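Local coordinates for 182aa long hypothetical protein (Pyrococcus horikoshii, PDB 2GAN) that is of unknown function but belongs to the GNAT family and probably transfers an acetyl group from acetyl-CoA to an acceptor not yet identified, at residues Thr81-Tyr86 with Leu108-Val113; Phe22-Ser27 with Val114-Gln119; Pro33-Val38 with Glu52-Phe57. All coordinates share one frame; numbering follows the deposited sequence.

In the fold
The three contacts form a triangle in this GNAT fold, each centre about 17 Å from the other two. Interaction 2 closes the longest loop, tying helix 14-27 to the turn after strand 106-114; interactions 3 and 1 are nested inside that loop, one after the other. Strand 106-114 carries half of interaction 1 and leads into the turn of interaction 2, where V113 packs on I24. Helix 47-65 supplies Y54 to interaction 3, and the Y54 OH lies 3.7 Å from F111 CE2 of interaction 1. Y25 meets L35, joining interactions 2 and 3. Two helices are thus gathered around the bulged strand 106-114, where relatives bind acetyl-CoA.

Interaction 1. Residues Thr81-Tyr86 with Leu108-Val113; sequences TIALVY and LIEFFV. With SO4 (sulfate ion), chain D.
From T81 against V113 to V85 against L108, strands 81-85 and 108-113 run antiparallel, their axes approaching to 4.3 Å. Paired backbone bonds join T81 with V113, A83 with E110 and V85 with L108, but the register slips by one between the first two pairs. The slip is a beta bulge, in which F111 and F112 together face I82, and F111 takes up left-handed backbone angles (phi 54°, psi 40°). No N-H of strand 81-85 makes a good bond to the F111 carbonyl; T81 OG1 donates to F111 O instead, at 2.6 Å and from above the carbonyl plane. The torsion that sets OG1 between the backbone N and the carbonyl carbon (chi1 72°) also brings it 3.5 Å from F111 CD1. A83 CB, meanwhile, rests 3.7 Å from F111 CB. On the opposite side, I82 CD1 touches both I109 CG2 and F112 CD2, at 3.9 Å from each, and L84 CD2 lies alongside I109, 3.6 Å from its CG1. Helix 123-137 covers this group through A131, R134 and L135, while F111 turns to M21 of helix 14-27. F112 O accepts from Y153 OH of the second subunit. The bulge also frees the F111 amide from the strand ladder: its N donates to sulfate O4 at 2.8 Å, and R61 holds the same ion. A bulge on this strand is a hallmark of the GNAT fold, so the amide is probably placed, as in relatives, to meet the acetyl end of acetyl-CoA, with the T81 hydroxyl satisfying the carbonyl beside it.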
# COMPACT_ATOMS: atom_id res chain seq x y z
N THR A 81 12.75 13.82 -1.95
CA THR A 81 13.98 13.52 -1.20
C THR A 81 14.42 12.07 -1.39
O THR A 81 13.61 11.21 -1.73
CB THR A 81 13.79 13.66 0.33
OG1 THR A 81 12.98 12.58 0.79
CG2 THR A 81 13.15 14.97 0.67
N ILE A 82 15.70 11.84 -1.15
CA ILE A 82 16.27 10.50 -1.21
C ILE A 82 17.65 10.54 -0.54
O ILE A 82 18.47 11.42 -0.80
CB ILE A 82 16.37 9.98 -2.66
CG1 ILE A 82 16.55 8.45 -2.63
CG2 ILE A 82 17.51 10.66 -3.40
CD1 ILE A 82 16.33 7.75 -3.99
N ALA A 83 17.89 9.56 0.33
CA ALA A 83 19.11 9.47 1.10
C ALA A 83 19.89 8.19 0.86
O ALA A 83 19.31 7.13 0.61
CB ALA A 83 18.78 9.59 2.59
N LEU A 84 21.21 8.28 0.97
CA LEU A 84 22.08 7.12 0.79
C LEU A 84 22.89 6.85 2.05
O LEU A 84 23.41 7.79 2.68
CB LEU A 84 23.05 7.37 -0.34
CG LEU A 84 22.35 7.75 -1.64
CD1 LEU A 84 23.40 8.01 -2.71
CD2 LEU A 84 21.38 6.64 -2.04
N VAL A 85 22.99 5.58 2.41
CA VAL A 85 23.77 5.18 3.57
C VAL A 85 24.72 4.10 3.08
O VAL A 85 24.28 3.06 2.59
CB VAL A 85 22.90 4.61 4.72
CG1 VAL A 85 23.79 4.11 5.84
CG2 VAL A 85 21.98 5.71 5.26
N TYR A 86 26.02 4.36 3.20
CA TYR A 86 27.02 3.40 2.75
C TYR A 86 28.35 3.42 3.53
O TYR A 86 29.20 2.56 3.31
CB TYR A 86 27.29 3.63 1.25
CG TYR A 86 27.80 5.02 0.94
CD1 TYR A 86 29.16 5.32 1.06
CD2 TYR A 86 26.92 6.04 0.59
CE1 TYR A 86 29.63 6.62 0.83
CE2 TYR A 86 27.38 7.34 0.35
CZ TYR A 86 28.73 7.62 0.47
OH TYR A 86 29.19 8.89 0.24
N LEU A 108 22.65 1.47 1.08
CA LEU A 108 21.27 1.66 1.51
C LEU A 108 20.60 2.91 0.96
O LEU A 108 21.17 4.00 0.97
CB LEU A 108 21.22 1.72 3.04
CG LEU A 108 21.19 0.45 3.89
CD1 LEU A 108 21.90 -0.68 3.21
CD2 LEU A 108 21.80 0.75 5.24
N ILE A 109 19.37 2.75 0.47
CA ILE A 109 18.58 3.86 -0.03
C ILE A 109 17.39 3.97 0.90
O ILE A 109 16.79 2.97 1.27
CB ILE A 109 18.07 3.60 -1.46
CG1 ILE A 109 19.22 3.77 -2.46
CG2 ILE A 109 16.89 4.53 -1.78
CD1 ILE A 109 18.88 3.40 -3.90
N GLU A 110 17.07 5.19 1.32
CA GLU A 110 15.94 5.41 2.20
C GLU A 110 15.52 6.87 2.13
O GLU A 110 16.07 7.64 1.33
CB GLU A 110 16.30 5.01 3.65
CG GLU A 110 17.51 5.70 4.26
CD GLU A 110 18.02 5.00 5.54
OE1 GLU A 110 18.75 5.65 6.32
OE2 GLU A 110 17.72 3.81 5.76
N PHE A 111 14.53 7.25 2.94
CA PHE A 111 14.08 8.64 2.95
C PHE A 111 13.71 9.06 1.53
O PHE A 111 14.01 10.18 1.10
CB PHE A 111 15.20 9.52 3.50
CG PHE A 111 14.73 10.82 4.08
CD1 PHE A 111 15.09 12.02 3.49
CD2 PHE A 111 13.99 10.84 5.26
CE1 PHE A 111 14.74 13.24 4.08
CE2 PHE A 111 13.63 12.04 5.85
CZ PHE A 111 14.00 13.24 5.27
N PHE A 112 13.07 8.14 0.80
CA PHE A 112 12.65 8.35 -0.58
C PHE A 112 11.19 8.74 -0.62
O PHE A 112 10.32 7.91 -0.40
CB PHE A 112 12.83 7.05 -1.38
CG PHE A 112 12.35 7.13 -2.81
CD1 PHE A 112 11.81 6.00 -3.43
CD2 PHE A 112 12.48 8.30 -3.55
CE1 PHE A 112 11.40 6.04 -4.77
CE2 PHE A 112 12.07 8.34 -4.89
CZ PHE A 112 11.53 7.21 -5.50
N VAL A 113 10.90 10.00 -0.93
CA VAL A 113 9.53 10.43 -0.98
C VAL A 113 9.32 11.49 -2.03
O VAL A 113 10.27 12.03 -2.58
CB VAL A 113 9.07 10.97 0.39
CG1 VAL A 113 9.29 12.47 0.46
CG2 VAL A 113 7.62 10.60 0.63
S SO4 D . 12.57 5.48 5.57
O1 SO4 D . 11.51 6.11 4.75
O2 SO4 D . 12.87 4.12 5.06
O3 SO4 D . 12.10 5.40 6.96
O4 SO4 D . 13.79 6.30 5.50

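Interaction 2. Residues Phe22-Ser27 with Val114-Gln119; sequences FRIYRS and VDPEFQ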
# COMPACT_ATOMS: atom_id res chain seq x y z
N PHE A 22 5.21 15.78 7.16
CA PHE A 22 3.89 15.86 7.79
C PHE A 22 2.80 15.86 6.73
O PHE A 22 1.77 15.19 6.88
CB PHE A 22 3.76 17.13 8.62
CG PHE A 22 2.37 17.40 9.11
CD1 PHE A 22 1.72 16.48 9.94
CD2 PHE A 22 1.69 18.54 8.72
CE1 PHE A 22 0.42 16.70 10.37
CE2 PHE A 22 0.38 18.78 9.14
CZ PHE A 22 -0.26 17.86 9.97
N ARG A 23 3.02 16.61 5.65
CA ARG A 23 2.03 16.66 4.59
C ARG A 23 1.84 15.26 4.02
O ARG A 23 0.74 14.87 3.64
CB ARG A 23 2.46 17.69 3.53
CG ARG A 23 2.35 19.14 4.03
CD ARG A 23 2.86 20.18 3.03
NE ARG A 23 2.20 20.06 1.74
CZ ARG A 23 2.78 19.62 0.63
NH1 ARG A 23 4.06 19.27 0.64
NH2 ARG A 23 2.08 19.51 -0.49
N ILE A 24 2.91 14.48 3.99
CA ILE A 24 2.83 13.12 3.49
C ILE A 24 2.08 12.25 4.50
O ILE A 24 1.28 11.40 4.12
CB ILE A 24 4.24 12.55 3.25
CG1 ILE A 24 4.87 13.30 2.08
CG2 ILE A 24 4.17 11.05 2.98
CD1 ILE A 24 6.36 13.12 1.97
N TYR A 25 2.36 12.47 5.78
CA TYR A 25 1.71 11.73 6.86
C TYR A 25 0.21 11.97 6.80
O TYR A 25 -0.59 11.07 7.05
CB TYR A 25 2.25 12.20 8.21
CG TYR A 25 1.78 11.40 9.41
CD1 TYR A 25 0.87 11.94 10.33
CD2 TYR A 25 2.29 10.12 9.66
CE1 TYR A 25 0.50 11.23 11.47
CE2 TYR A 25 1.92 9.41 10.80
CZ TYR A 25 1.03 9.97 11.71
OH TYR A 25 0.73 9.28 12.87
N ARG A 26 -0.18 13.19 6.46
CA ARG A 26 -1.60 13.54 6.37
C ARG A 26 -2.20 13.00 5.07
O ARG A 26 -3.25 12.36 5.08
CB ARG A 26 -1.76 15.06 6.44
CG ARG A 26 -3.20 15.57 6.48
CD ARG A 26 -3.19 17.10 6.59
NE ARG A 26 -2.54 17.72 5.44
CZ ARG A 26 -2.14 18.99 5.39
NH1 ARG A 26 -2.31 19.79 6.44
NH2 ARG A 26 -1.57 19.47 4.29
N SER A 27 -1.53 13.22 3.95
CA SER A 27 -2.05 12.75 2.67
C SER A 27 -2.24 11.23 2.65
O SER A 27 -3.18 10.73 2.04
CB SER A 27 -1.15 13.17 1.52
OG SER A 27 0.08 12.46 1.55
N VAL A 114 8.06 11.79 -2.30
CA VAL A 114 7.72 12.81 -3.28
C VAL A 114 6.53 13.61 -2.76
O VAL A 114 5.60 13.04 -2.19
CB VAL A 114 7.34 12.20 -4.64
CG1 VAL A 114 6.84 13.30 -5.57
CG2 VAL A 114 8.54 11.51 -5.25
N ASP A 115 6.57 14.92 -2.95
CA ASP A 115 5.50 15.80 -2.51
C ASP A 115 4.21 15.26 -3.11
O ASP A 115 4.11 15.05 -4.32
CB ASP A 115 5.76 17.23 -3.00
CG ASP A 115 4.80 18.25 -2.41
OD1 ASP A 115 5.29 19.24 -1.83
OD2 ASP A 115 3.57 18.06 -2.53
N PRO A 116 3.19 15.02 -2.27
CA PRO A 116 1.90 14.49 -2.71
C PRO A 116 1.19 15.26 -3.83
O PRO A 116 0.31 14.72 -4.50
CB PRO A 116 1.08 14.42 -1.42
CG PRO A 116 1.67 15.51 -0.58
CD PRO A 116 3.15 15.39 -0.84
N GLU A 117 1.58 16.51 -4.04
CA GLU A 117 0.97 17.34 -5.08
C GLU A 117 1.79 17.31 -6.38
O GLU A 117 1.45 17.99 -7.34
CB GLU A 117 0.81 18.78 -4.56
CG GLU A 117 1.54 19.87 -5.34
CD GLU A 117 0.69 20.46 -6.47
OE1 GLU A 117 1.14 21.46 -7.09
OE2 GLU A 117 -0.42 19.94 -6.72
N PHE A 118 2.85 16.50 -6.41
CA PHE A 118 3.71 16.39 -7.59
C PHE A 118 3.92 14.94 -8.02
O PHE A 118 4.96 14.59 -8.56
CB PHE A 118 5.09 17.02 -7.34
CG PHE A 118 5.08 18.52 -7.26
CD1 PHE A 118 4.78 19.17 -6.07
CD2 PHE A 118 5.37 19.28 -8.39
CE1 PHE A 118 4.79 20.56 -5.99
CE2 PHE A 118 5.38 20.68 -8.33
CZ PHE A 118 5.09 21.32 -7.13
N GLN A 119 2.92 14.10 -7.78
CA GLN A 119 3.02 12.69 -8.14
C GLN A 119 2.86 12.47 -9.64
O GLN A 119 2.30 13.30 -10.35
CB GLN A 119 1.96 11.89 -7.39
CG GLN A 119 2.21 11.86 -5.91
CD GLN A 119 1.10 11.16 -5.17
OE1 GLN A 119 0.66 10.08 -5.56
NE2 GLN A 119 0.64 11.77 -4.08
O HOH W 1 -0.11 10.98 -1.34
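R23 meets D115 end-on, NH1 donating to OD1 at 2.8 Å and NH2 to OD2 at 2.9 Å, so that two nitrogens grip two oxygens in a salt bridge, the tight part of the contact. The fit is twisted, not flat: the guanidinium and carboxylate planes stand 47° apart, with NH1 reaching OD1 from above the carboxylate plane and NH2 coming to OD2 on its syn side. OD2 is shared, since its anti lone pair takes the backbone N of E117 at 2.9 Å. That bond closes an Asx turn, laid over the type I turn from D115 to F118. An alanine in place of D115 would probably leave the R23 guanidinium without its counter-charge and free to turn, and the E117 N-H without this acceptor. Beside the salt bridge, P116 makes ordinary van der Waals contacts. Its CG sits over one face of the guanidinium, 4.0 Å from R23 NH2, while P116 CD meets I24 CG1, the two side chains crossing at about a right angle. Toward S27 the contact opens to solvent. S27 OG touches P116 CB at 3.7 Å, and a water lies between S27 OG and Q119 NE2, its bond from NE2 weak; both residues are exposed. The contact thus joins the last turns of helix 14-27 to the loop that leads from strand 106-114 to helix 123-137. D115 is also bonded through its backbone to I79 of strand 78-85, while F22 and Y25, which take no part in the contact with the loop, bring their rings to F47 and F50 of helix 47-65.

Interaction 3. Residues Pro33-Val38 with Glu52-Phe57; sequences PALEWV and EVYEPF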
# COMPACT_ATOMS: atom_id res chain seq x y z
N PRO A 33 5.54 8.96 6.80
CA PRO A 33 6.65 8.00 6.92
C PRO A 33 6.43 7.05 8.10
O PRO A 33 5.64 7.33 9.00
CB PRO A 33 7.86 8.90 7.12
CG PRO A 33 7.29 10.08 7.84
CD PRO A 33 6.01 10.33 7.09
N ALA A 34 7.12 5.91 8.07
CA ALA A 34 6.99 4.90 9.12
C ALA A 34 7.42 5.41 10.50
O ALA A 34 8.38 6.16 10.62
CB ALA A 34 7.80 3.66 8.75
N LEU A 35 6.70 4.99 11.53
CA LEU A 35 7.00 5.38 12.90
C LEU A 35 7.16 4.15 13.78
O LEU A 35 6.40 3.94 14.74
CB LEU A 35 5.87 6.27 13.45
CG LEU A 35 5.60 7.57 12.69
CD1 LEU A 35 4.37 8.24 13.28
CD2 LEU A 35 6.82 8.49 12.79
N GLU A 36 8.16 3.33 13.46
CA GLU A 36 8.44 2.10 14.19
C GLU A 36 8.55 2.27 15.70
O GLU A 36 8.02 1.46 16.46
CB GLU A 36 9.73 1.47 13.64
CG GLU A 36 10.10 0.12 14.24
CD GLU A 36 9.20 -1.01 13.77
OE1 GLU A 36 9.39 -2.16 14.24
OE2 GLU A 36 8.31 -0.76 12.92
N TRP A 37 9.25 3.32 16.14
CA TRP A 37 9.46 3.60 17.56
C TRP A 37 8.35 4.40 18.24
O TRP A 37 8.59 5.09 19.23
CB TRP A 37 10.79 4.34 17.75
CG TRP A 37 11.99 3.61 17.20
CD1 TRP A 37 12.83 4.02 16.20
CD2 TRP A 37 12.44 2.30 17.58
NE1 TRP A 37 13.77 3.06 15.94
CE2 TRP A 37 13.56 1.99 16.77
CE3 TRP A 37 12.02 1.37 18.54
CZ2 TRP A 37 14.25 0.78 16.88
CZ3 TRP A 37 12.70 0.17 18.64
CH2 TRP A 37 13.80 -0.11 17.82
N VAL A 38 7.13 4.32 17.70
CA VAL A 38 6.01 5.06 18.27
C VAL A 38 4.88 4.13 18.68
O VAL A 38 4.33 3.40 17.86
CB VAL A 38 5.48 6.10 17.28
CG1 VAL A 38 4.39 6.95 17.93
CG2 VAL A 38 6.62 6.97 16.79
N GLU A 52 6.42 16.14 17.47
CA GLU A 52 6.88 15.68 18.76
C GLU A 52 7.42 14.26 18.75
O GLU A 52 8.33 13.93 19.50
CB GLU A 52 5.75 15.76 19.78
CG GLU A 52 6.20 15.51 21.19
CD GLU A 52 5.06 15.51 22.18
OE1 GLU A 52 4.22 16.44 22.11
OE2 GLU A 52 5.00 14.59 23.02
N VAL A 53 6.85 13.43 17.89
CA VAL A 53 7.28 12.04 17.85
C VAL A 53 8.17 11.68 16.65
O VAL A 53 8.69 10.56 16.59
CB VAL A 53 6.05 11.12 17.89
CG1 VAL A 53 5.40 11.04 16.52
CG2 VAL A 53 6.43 9.77 18.42
N TYR A 54 8.36 12.61 15.72
CA TYR A 54 9.17 12.35 14.53
C TYR A 54 10.42 13.23 14.43
O TYR A 54 11.45 12.80 13.92
CB TYR A 54 8.32 12.52 13.27
CG TYR A 54 9.03 12.21 11.97
CD1 TYR A 54 9.62 13.23 11.22
CD2 TYR A 54 9.12 10.90 11.50
CE1 TYR A 54 10.27 12.94 10.02
CE2 TYR A 54 9.77 10.61 10.29
CZ TYR A 54 10.35 11.63 9.56
OH TYR A 54 11.00 11.34 8.39
N GLU A 55 10.32 14.45 14.93
CA GLU A 55 11.42 15.40 14.90
C GLU A 55 12.71 14.79 15.44
O GLU A 55 13.76 14.90 14.81
CB GLU A 55 11.02 16.65 15.70
CG GLU A 55 11.93 17.87 15.57
CD GLU A 55 13.22 17.74 16.34
OE1 GLU A 55 13.18 17.18 17.47
OE2 GLU A 55 14.26 18.21 15.84
N PRO A 56 12.66 14.13 16.61
CA PRO A 56 13.89 13.53 17.15
C PRO A 56 14.52 12.51 16.19
O PRO A 56 15.74 12.47 16.03
CB PRO A 56 13.41 12.90 18.46
CG PRO A 56 12.24 13.78 18.85
CD PRO A 56 11.53 13.94 17.53
N PHE A 57 13.69 11.70 15.55
CA PHE A 57 14.14 10.69 14.60
C PHE A 57 14.85 11.36 13.41
O PHE A 57 15.96 10.97 13.05
CB PHE A 57 12.93 9.87 14.11
CG PHE A 57 13.29 8.71 13.21
CD1 PHE A 57 14.17 7.72 13.63
CD2 PHE A 57 12.72 8.62 11.93
CE1 PHE A 57 14.48 6.64 12.79
CE2 PHE A 57 13.03 7.54 11.09
CZ PHE A 57 13.91 6.55 11.52
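The Y54 ring receives L35 CD2 at its edge, near the ring plane and 3.6 Å from CD2 of Y54, while P33 CG approaches obliquely to 3.5 Å from Y54 CE2. F50, one turn earlier in helix 47-65, stacks on the same ring. Y54 CE2 in turn lies in the plane of the F57 ring, at its edge. With CG anti to the backbone N (chi1 -177°), the tyrosine leans from the helix toward the loop, and the L35 side chain crosses it at about a right angle. P33 follows a cis peptide bond and presents its ring to the side of Y54 nearer the hydroxyl, its CG 4.0 Å from OH. Further along, a type I turn from L35 to V38, closed by V38 N bonding to L35 O at 3.1 Å, swings V38 back to the helix. There V38 and V53 meet tip to tip, with CG2 against CG2 at 3.2 Å, tighter than usual for two methyls. L35 CD1 adds a looser touch on V53 CG1, at 4.4 Å. M21 of helix 14-27 touches both P33 and Y54, so the loop and the two helices share one apolar patch. The link between the segments is wholly apolar and rests on shape, with no polar bond across it: branched and ring carbons hold the loop that joins the first two helices against the second.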